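Local coordinates for protein polysaccharide deacetylase (Bacillus anthracis, PDB 2J13) that is a zinc-binding family 4 carbohydrate esterase that probably removes N-acetyl groups from sugars of the bacterial cell-wall peptidoglycan, at residues D39-Q42 with F47-G50; Y150-R155 with G205-L210; R161-T166 with N173-L178. All blocks are in the same frame, centred on the assembly; numbering follows the deposited sequence.

In the fold
The centre of contact 2 lies about 4 Å from that of the chain, beside the probable active site: Arg-152 O accepts a hydrogen bond from the zinc ligand His-113, and the side chain of Leu-209 lies about 5 Å from a bound zinc ion. Contact 3, centred about 9 Å from contact 2, packs helix 160-168 against strand 172-174, whose Val-174 N meets Val-151 O of contact 2 at 2.8 Å. Contact 1 is more peripheral, its centre about 8 Å from that of contact 3 and 11 Å from that of contact 2. Backbone pairing joins it to both: Phe-47 O meets Phe-175 N at 3.0 Å, and Gly-50 N meets Gly-205 O at 2.8 Å.

Contact 1 (D39-Q42 with F47-G50); sequences DLLQ and FYLG
Leu-41 reaches from its helix toward the chain at Phe-47 and Tyr-48 and touches it with one methyl, CD2. That methyl lies 4.0 Å from CD1 of the Tyr-48 ring, which it meets obliquely, and 4.1 Å from the carbonyl carbon C of Phe-47. The side chains of Leu-41 and Tyr-48 cross at about a right angle, so the leucine meets one flank of the tyrosine and does not run along it. Phe-47 takes part through its backbone, as its CB points away from the helix. In Tyr-48 the ring root CG sits between the backbone N and the carbonyl carbon (chi1 77°), which swings the ring round to the leucine methyl. CG of Leu-49 lies 3.6 Å above the plane of this ring, displaced toward its rim. Trp-20 meets the tyrosine ring with the planes at about 55° and also touches Leu-41. Within the fold, the contact closes a short turn between helix 35-43 and strand 46-47, an outermost strand of a three-stranded parallel sheet; Phe-47 makes backbone hydrogen bonds there with Asn-173 and Phe-175 at the adjacent strand 172-174, while Leu-40 packs on helix 160-168.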
loop_
_atom_site.group_PDB
_atom_site.type_symbol
_atom_site.label_atom_id
_atom_site.label_comp_id
_atom_site.label_asym_id
_atom_site.label_seq_id
_atom_site.Cartn_x
_atom_site.Cartn_y
_atom_site.Cartn_z
ATOM N N ASP A 39 -11.371 -5.472 -14.745
ATOM C CA ASP A 39 -11.677 -4.322 -15.594
ATOM C C ASP A 39 -12.033 -3.064 -14.781
ATOM O O ASP A 39 -11.757 -1.963 -15.243
ATOM C CB ASP A 39 -12.734 -4.603 -16.660
ATOM C CG ASP A 39 -12.498 -3.784 -17.946
ATOM O OD1 ASP A 39 -11.459 -3.071 -18.048
ATOM O OD2 ASP A 39 -13.354 -3.840 -18.862
ATOM N N LEU A 40 -12.638 -3.209 -13.604
ATOM C CA LEU A 40 -12.858 -2.015 -12.743
ATOM C C LEU A 40 -11.516 -1.347 -12.450
ATOM O O LEU A 40 -11.385 -0.115 -12.552
ATOM C CB LEU A 40 -13.583 -2.348 -11.433
ATOM C CG LEU A 40 -15.114 -2.441 -11.414
ATOM C CD1 LEU A 40 -15.639 -3.064 -10.143
ATOM C CD2 LEU A 40 -15.756 -1.050 -11.622
ATOM N N LEU A 41 -10.505 -2.150 -12.099
ATOM C CA LEU A 41 -9.180 -1.591 -11.793
ATOM C C LEU A 41 -8.499 -1.018 -13.030
ATOM O O LEU A 41 -7.956 0.078 -13.017
ATOM C CB LEU A 41 -8.275 -2.660 -11.145
ATOM C CG LEU A 41 -8.377 -2.894 -9.646
ATOM C CD1 LEU A 41 -9.751 -3.334 -9.196
ATOM C CD2 LEU A 41 -7.313 -3.934 -9.221
ATOM N N GLN A 42 -8.512 -1.786 -14.107
ATOM C CA GLN A 42 -7.921 -1.366 -15.361
ATOM C C GLN A 42 -8.401 0.023 -15.846
ATOM O O GLN A 42 -7.587 0.871 -16.207
ATOM C CB GLN A 42 -8.226 -2.445 -16.414
ATOM C CG GLN A 42 -7.687 -2.180 -17.798
ATOM C CD GLN A 42 -8.205 -3.199 -18.818
ATOM O OE1 GLN A 42 -8.788 -4.236 -18.455
ATOM N NE2 GLN A 42 -8.002 -2.900 -20.104
ATOM N N PHE A 47 -4.257 -1.170 -9.698
ATOM C CA PHE A 47 -3.488 -2.386 -9.990
ATOM C C PHE A 47 -3.351 -3.223 -8.747
ATOM O O PHE A 47 -3.506 -2.725 -7.628
ATOM C CB PHE A 47 -2.146 -2.074 -10.665
ATOM C CG PHE A 47 -1.239 -1.163 -9.904
ATOM C CD1 PHE A 47 -0.392 -1.655 -8.927
ATOM C CD2 PHE A 47 -1.173 0.190 -10.208
ATOM C CE1 PHE A 47 0.463 -0.804 -8.249
ATOM C CE2 PHE A 47 -0.318 1.035 -9.515
ATOM C CZ PHE A 47 0.501 0.544 -8.540
ATOM N N TYR A 48 -3.091 -4.514 -8.945
ATOM C CA TYR A 48 -2.875 -5.445 -7.851
ATOM C C TYR A 48 -1.680 -6.363 -8.099
ATOM O O TYR A 48 -1.297 -7.093 -7.189
ATOM C CB TYR A 48 -4.118 -6.263 -7.521
ATOM C CG TYR A 48 -4.403 -7.395 -8.494
ATOM C CD1 TYR A 48 -4.947 -7.122 -9.736
ATOM C CD2 TYR A 48 -4.125 -8.701 -8.166
ATOM C CE1 TYR A 48 -5.245 -8.152 -10.652
ATOM C CE2 TYR A 48 -4.406 -9.742 -9.077
ATOM C CZ TYR A 48 -4.951 -9.451 -10.294
ATOM O OH TYR A 48 -5.234 -10.489 -11.180
ATOM N N LEU A 49 -1.091 -6.261 -9.284
ATOM C CA LEU A 49 0.057 -7.065 -9.716
ATOM C C LEU A 49 0.948 -6.205 -10.581
ATOM O O LEU A 49 0.474 -5.236 -11.227
ATOM C CB LEU A 49 -0.387 -8.221 -10.605
ATOM C CG LEU A 49 -0.914 -9.529 -10.092
ATOM C CD1 LEU A 49 -1.389 -10.293 -11.328
ATOM C CD2 LEU A 49 0.146 -10.286 -9.316
ATOM N N GLY A 50 2.227 -6.546 -10.619
ATOM C CA GLY A 50 3.155 -5.968 -11.580
ATOM C C GLY A 50 3.267 -6.885 -12.795
ATOM O O GLY A 50 2.423 -7.728 -13.026
#

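Contact 2 (Y150-R155 with G205-L210); sequences YVRPPR and GSILLL. With CAC (cacodylate ion), chain H.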
loop_
_atom_site.group_PDB
_atom_site.type_symbol
_atom_site.label_atom_id
_atom_site.label_comp_id
_atom_site.label_asym_id
_atom_site.label_seq_id
_atom_site.Cartn_x
_atom_site.Cartn_y
_atom_site.Cartn_z
ATOM N N TYR A 150 0.209 6.958 -4.344
ATOM C CA TYR A 150 -0.380 5.625 -4.112
ATOM C C TYR A 150 -1.388 5.664 -2.969
ATOM O O TYR A 150 -1.054 6.047 -1.861
ATOM C CB TYR A 150 0.721 4.597 -3.838
ATOM C CG TYR A 150 1.782 4.618 -4.902
ATOM C CD1 TYR A 150 1.492 4.252 -6.212
ATOM C CD2 TYR A 150 3.070 5.037 -4.616
ATOM C CE1 TYR A 150 2.474 4.309 -7.203
ATOM C CE2 TYR A 150 4.026 5.095 -5.581
ATOM C CZ TYR A 150 3.729 4.741 -6.875
ATOM O OH TYR A 150 4.720 4.809 -7.849
ATOM N N VAL A 151 -2.601 5.191 -3.250
ATOM C CA VAL A 151 -3.653 5.072 -2.256
ATOM C C VAL A 151 -4.038 3.607 -2.136
ATOM O O VAL A 151 -4.231 2.962 -3.142
ATOM C CB VAL A 151 -4.881 5.933 -2.645
ATOM C CG1 VAL A 151 -6.094 5.533 -1.833
ATOM C CG2 VAL A 151 -4.518 7.411 -2.465
ATOM N N ARG A 152 -4.170 3.105 -0.920
ATOM C CA ARG A 152 -4.816 1.798 -0.680
ATOM C C ARG A 152 -6.064 2.031 0.192
ATOM O O ARG A 152 -5.977 2.563 1.305
ATOM C CB ARG A 152 -3.866 0.842 0.016
ATOM C CG ARG A 152 -4.447 -0.551 0.228
ATOM C CD ARG A 152 -3.430 -1.518 0.662
ATOM N NE ARG A 152 -2.593 -1.959 -0.434
ATOM C CZ ARG A 152 -1.428 -2.566 -0.249
ATOM N NH1 ARG A 152 -0.923 -2.666 0.971
ATOM N NH2 ARG A 152 -0.747 -2.966 -1.285
ATOM N N PRO A 153 -7.246 1.661 -0.311
ATOM C CA PRO A 153 -8.450 1.902 0.459
ATOM C C PRO A 153 -8.546 1.108 1.755
ATOM O O PRO A 153 -8.149 -0.080 1.791
ATOM C CB PRO A 153 -9.587 1.448 -0.506
ATOM C CG PRO A 153 -9.025 1.288 -1.752
ATOM C CD PRO A 153 -7.553 1.061 -1.619
ATOM N N PRO A 154 -9.056 1.734 2.827
ATOM C CA PRO A 154 -9.316 1.005 4.061
ATOM C C PRO A 154 -10.083 -0.278 3.824
ATOM O O PRO A 154 -11.093 -0.278 3.105
ATOM C CB PRO A 154 -10.115 2.006 4.865
ATOM C CG PRO A 154 -9.547 3.272 4.445
ATOM C CD PRO A 154 -9.398 3.163 3.003
ATOM N N ARG A 155 -9.581 -1.355 4.394
ATOM C CA ARG A 155 -10.172 -2.703 4.267
ATOM C C ARG A 155 -10.305 -3.251 2.847
ATOM O O ARG A 155 -10.942 -4.312 2.631
ATOM C CB ARG A 155 -11.504 -2.736 5.029
ATOM C CG ARG A 155 -11.428 -2.355 6.457
ATOM C CD ARG A 155 -12.819 -2.309 7.176
ATOM N NE ARG A 155 -12.606 -1.594 8.429
ATOM C CZ ARG A 155 -12.548 -0.261 8.579
ATOM N NH1 ARG A 155 -12.818 0.605 7.572
ATOM N NH2 ARG A 155 -12.239 0.223 9.780
ATOM N N GLY A 205 5.473 -10.753 -10.300
ATOM C CA GLY A 205 4.596 -9.588 -10.218
ATOM C C GLY A 205 3.820 -9.431 -8.923
ATOM O O GLY A 205 3.073 -8.454 -8.784
ATOM N N SER A 206 3.967 -10.367 -7.985
ATOM C CA SER A 206 3.208 -10.298 -6.748
ATOM C C SER A 206 3.411 -8.952 -6.013
ATOM O O SER A 206 4.531 -8.458 -5.866
ATOM C CB SER A 206 3.546 -11.460 -5.798
ATOM O OG SER A 206 3.124 -12.744 -6.286
ATOM N N ILE A 207 2.294 -8.406 -5.533
ATOM C CA ILE A 207 2.287 -7.312 -4.563
ATOM C C ILE A 207 1.874 -7.920 -3.207
ATOM O O ILE A 207 0.746 -8.407 -3.046
ATOM C CB ILE A 207 1.345 -6.127 -4.945
ATOM C CG1 ILE A 207 1.735 -5.548 -6.291
ATOM C CG2 ILE A 207 1.353 -5.081 -3.762
ATOM C CD1 ILE A 207 0.859 -4.386 -6.792
ATOM N N LEU A 208 2.808 -7.940 -2.258
ATOM C CA LEU A 208 2.600 -8.560 -0.968
ATOM C C LEU A 208 2.130 -7.536 0.025
ATOM O O LEU A 208 2.650 -6.414 0.065
ATOM C CB LEU A 208 3.892 -9.192 -0.436
ATOM C CG LEU A 208 4.635 -10.083 -1.417
ATOM C CD1 LEU A 208 5.840 -10.694 -0.715
ATOM C CD2 LEU A 208 3.677 -11.138 -1.946
ATOM N N LEU A 209 1.155 -7.929 0.832
ATOM C CA LEU A 209 0.745 -7.115 1.962
ATOM C C LEU A 209 1.134 -7.914 3.217
ATOM O O LEU A 209 0.543 -8.968 3.508
ATOM C CB LEU A 209 -0.756 -6.833 1.886
ATOM C CG LEU A 209 -1.396 -6.253 3.126
ATOM C CD1 LEU A 209 -0.577 -5.087 3.745
ATOM C CD2 LEU A 209 -2.850 -5.792 2.830
ATOM N N LEU A 210 2.203 -7.499 3.881
ATOM C CA LEU A 210 2.708 -8.185 5.057
ATOM C C LEU A 210 2.401 -7.346 6.302
ATOM O O LEU A 210 1.757 -6.298 6.201
ATOM C CB LEU A 210 4.203 -8.491 4.931
ATOM C CG LEU A 210 4.574 -9.457 3.774
ATOM C CD1 LEU A 210 6.081 -9.900 3.863
ATOM C CD2 LEU A 210 3.729 -10.686 3.705
HETATM AS AS CAC H . -6.325 -3.350 5.537
HETATM O O1 CAC H . -4.660 -3.164 5.832
HETATM O O2 CAC H . -7.115 -1.833 5.738
HETATM C C1 CAC H . -6.534 -3.907 3.683
HETATM C C2 CAC H . -7.164 -4.655 6.746
#
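Arg-152, the arginine of the Arg-Pro-Pro segment beside the probable active site, stretches across to Ile-207 and Leu-209 on strand 207-210. Its CG stands anti to the backbone N (chi1 -177°), and the chain then bends at chi3 (-77°), which carries the guanidinium in among side chains of the barrel interior. NH1 lies 3.7 Å from Leu-209 CD1, a methyl placed obliquely to the guanidinium plane, and 4.1 Å from CD2 of the same leucine, so both branches of Leu-209 pack round this one nitrogen. NH2 meets Ile-207 CG2 at 3.9 Å, with the methyl at the guanidinium edge and near its plane; the two side chains run alongside each other, pointing opposite ways. The strand thus gives the charged group an apolar flank, while its polar needs are met elsewhere. NH1 forms a salt bridge to Asp-62 and a hydrogen bond to Thr-60 OG1; NE and NH2 bind the carbonyl oxygens of Val-174 and Phe-175. Bonds from all three nitrogens fix the rotation of the group and would be expected to hold the Asp-62 carboxylate in place. The backbone oxygen of Arg-152 accepts a hydrogen bond from ND1 of the zinc ligand His-113, a second-shell tie to the metal site. Farther along, Arg-155 N donates to O2 of a cacodylate ion at 2.8 Å (N-H...O angle 155°), and its side chain salt-bridges Asp-119. An acetate ion, probably from the crystallisation liquor, lies about 4 Å from the side chain of Leu-209. An arginine tethering the aspartate of the Thr-Phe-Asp segment, here Asp-62, which relatives are thought to use as catalytic base, is characteristic of the NodB-homology active site of family 4 carbohydrate esterases.

Contact 3 (R161-T166 with N173-L178); sequences RTLALT and NVFWSL
Asn-173 points its side chain into helix 160-168 and holds it by both ends of the amide, directly through ND2 and by way of a water through OD1. ND2 donates to Leu-163 O at 3.1 Å with an N-H...O angle of 158°; the acceptor stays near the amide plane, whereas the donor approaches the carbonyl from well to one side (C=O...N angle 113°), tilted from its plane. ND2 also makes a weak hydrogen bond to Asn-44 O. At the other end, OD1 sits 3.3 Å from Thr-166 CG2 and receives a hydrogen bond at 2.7 Å from the water. The same water donates to Thr-166 OG1, and that hydroxyl in turn donates to Thr-162 O at 2.7 Å, from the face of the carbonyl plane opposite to the one used by Thr-166 N. With its OG1 beside the backbone N (chi1 -59°), Thr-166 can serve both partners and still turn CG2 to the asparagine. Between these polar links Leu-163 leans over the amide, its CD2 3.5 Å from CG of Asn-173. Two residues on, Phe-175 brings its ring edge to the same methyl, which lies near the ring plane, 3.9 Å from CE2. Trp-20 stacks on the ring of Phe-175, and farther along the segment Trp-176 and Leu-178 turn to Leu-209 and Leu-208 of strand 207-210. The helix lies on the crossover between the parallel strands 150-151 and 172-174, with helix 125-143 packed against Leu-165 and Thr-166, and strand 172-174 runs in the middle of its sheet between 46-47 and 150-151.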
loop_
_atom_site.group_PDB
_atom_site.type_symbol
_atom_site.label_atom_id
_atom_site.label_comp_id
_atom_site.label_asym_id
_atom_site.label_seq_id
_atom_site.Cartn_x
_atom_site.Cartn_y
_atom_site.Cartn_z
ATOM N N ARG A 161 -17.291 4.156 -8.204
ATOM C CA ARG A 161 -17.222 5.578 -7.858
ATOM C C ARG A 161 -15.943 5.930 -7.103
ATOM O O ARG A 161 -15.252 6.878 -7.472
ATOM C CB ARG A 161 -18.425 5.997 -7.036
ATOM C CG ARG A 161 -18.501 7.515 -6.878
ATOM C CD ARG A 161 -19.358 7.922 -5.761
ATOM N NE ARG A 161 -19.661 9.341 -5.890
ATOM C CZ ARG A 161 -20.567 9.812 -6.733
ATOM N NH1 ARG A 161 -21.263 8.972 -7.500
ATOM N NH2 ARG A 161 -20.765 11.121 -6.818
ATOM N N THR A 162 -15.624 5.154 -6.079
ATOM C CA THR A 162 -14.469 5.499 -5.211
ATOM C C THR A 162 -13.144 5.343 -5.970
ATOM O O THR A 162 -12.215 6.134 -5.784
ATOM C CB THR A 162 -14.457 4.720 -3.879
ATOM O OG1 THR A 162 -14.228 3.323 -4.108
ATOM C CG2 THR A 162 -15.736 4.899 -3.091
ATOM N N LEU A 163 -13.032 4.305 -6.807
ATOM C CA LEU A 163 -11.890 4.141 -7.690
ATOM C C LEU A 163 -11.734 5.322 -8.614
ATOM O O LEU A 163 -10.661 5.907 -8.731
ATOM C CB LEU A 163 -12.029 2.839 -8.505
ATOM C CG LEU A 163 -12.005 1.555 -7.727
ATOM C CD1 LEU A 163 -12.329 0.352 -8.653
ATOM C CD2 LEU A 163 -10.636 1.345 -7.004
ATOM N N ALA A 164 -12.822 5.728 -9.259
ATOM C CA ALA A 164 -12.758 6.821 -10.209
ATOM C C ALA A 164 -12.443 8.179 -9.532
ATOM O O ALA A 164 -11.682 8.950 -10.060
ATOM C CB ALA A 164 -14.058 6.891 -11.034
ATOM N N LEU A 165 -13.017 8.428 -8.363
ATOM C CA LEU A 165 -12.757 9.675 -7.614
ATOM C C LEU A 165 -11.308 9.737 -7.155
ATOM O O LEU A 165 -10.658 10.790 -7.223
ATOM C CB LEU A 165 -13.687 9.787 -6.411
ATOM C CG LEU A 165 -15.193 9.932 -6.671
ATOM C CD1 LEU A 165 -15.936 9.924 -5.357
ATOM C CD2 LEU A 165 -15.503 11.179 -7.481
ATOM N N THR A 166 -10.788 8.602 -6.720
ATOM C CA THR A 166 -9.379 8.518 -6.296
ATOM C C THR A 166 -8.424 8.810 -7.464
ATOM O O THR A 166 -7.500 9.591 -7.314
ATOM C CB THR A 166 -9.125 7.130 -5.652
ATOM O OG1 THR A 166 -10.017 6.985 -4.515
ATOM C CG2 THR A 166 -7.622 6.959 -5.218
ATOM N N ASN A 173 -4.886 3.486 -7.351
ATOM C CA ASN A 173 -5.557 2.632 -6.404
ATOM C C ASN A 173 -4.732 1.327 -6.348
ATOM O O ASN A 173 -4.742 0.547 -7.311
ATOM C CB ASN A 173 -6.932 2.287 -6.946
ATOM C CG ASN A 173 -7.908 3.484 -6.941
ATOM O OD1 ASN A 173 -8.399 3.873 -5.879
ATOM N ND2 ASN A 173 -8.201 4.045 -8.134
ATOM N N VAL A 174 -4.094 1.079 -5.218
ATOM C CA VAL A 174 -3.128 -0.016 -5.101
ATOM C C VAL A 174 -3.676 -1.079 -4.170
ATOM O O VAL A 174 -3.812 -0.859 -2.962
ATOM C CB VAL A 174 -1.776 0.468 -4.588
ATOM C CG1 VAL A 174 -0.795 -0.705 -4.584
ATOM C CG2 VAL A 174 -1.241 1.626 -5.426
ATOM N N PHE A 175 -4.004 -2.244 -4.745
ATOM C CA PHE A 175 -4.486 -3.376 -3.973
ATOM C C PHE A 175 -3.334 -4.337 -3.729
ATOM O O PHE A 175 -2.228 -3.865 -3.560
ATOM C CB PHE A 175 -5.704 -3.977 -4.675
ATOM C CG PHE A 175 -6.882 -3.061 -4.646
ATOM C CD1 PHE A 175 -7.701 -3.013 -3.544
ATOM C CD2 PHE A 175 -7.126 -2.224 -5.685
ATOM C CE1 PHE A 175 -8.784 -2.141 -3.504
ATOM C CE2 PHE A 175 -8.224 -1.358 -5.657
ATOM C CZ PHE A 175 -9.026 -1.331 -4.564
ATOM N N TRP A 176 -3.556 -5.642 -3.730
ATOM C CA TRP A 176 -2.468 -6.613 -3.442
ATOM C C TRP A 176 -2.822 -7.936 -4.068
ATOM O O TRP A 176 -3.978 -8.167 -4.413
ATOM C CB TRP A 176 -2.246 -6.795 -1.936
ATOM C CG TRP A 176 -3.415 -7.282 -1.177
ATOM C CD1 TRP A 176 -3.744 -8.562 -0.871
ATOM C CD2 TRP A 176 -4.465 -6.464 -0.631
ATOM N NE1 TRP A 176 -4.915 -8.605 -0.155
ATOM C CE2 TRP A 176 -5.385 -7.326 -0.002
ATOM C CE3 TRP A 176 -4.714 -5.089 -0.622
ATOM C CZ2 TRP A 176 -6.535 -6.854 0.630
ATOM C CZ3 TRP A 176 -5.846 -4.638 0.002
ATOM C CH2 TRP A 176 -6.745 -5.505 0.614
ATOM N N SER A 177 -1.840 -8.812 -4.174
ATOM C CA SER A 177 -2.113 -10.164 -4.672
ATOM C C SER A 177 -1.924 -11.285 -3.669
ATOM O O SER A 177 -2.510 -12.389 -3.838
ATOM C CB SER A 177 -1.332 -10.416 -5.952
ATOM O OG SER A 177 0.047 -10.516 -5.697
ATOM N N LEU A 178 -1.210 -10.998 -2.591
ATOM C CA LEU A 178 -0.962 -11.931 -1.534
ATOM C C LEU A 178 -0.920 -11.179 -0.232
ATOM O O LEU A 178 -0.167 -10.227 -0.124
ATOM C CB LEU A 178 0.416 -12.547 -1.799
ATOM C CG LEU A 178 0.616 -14.025 -1.544
ATOM C CD1 LEU A 178 -0.434 -14.849 -2.315
ATOM C CD2 LEU A 178 2.052 -14.330 -1.962
HETATM O O HOH W 1 -9.786 4.229 -3.550
#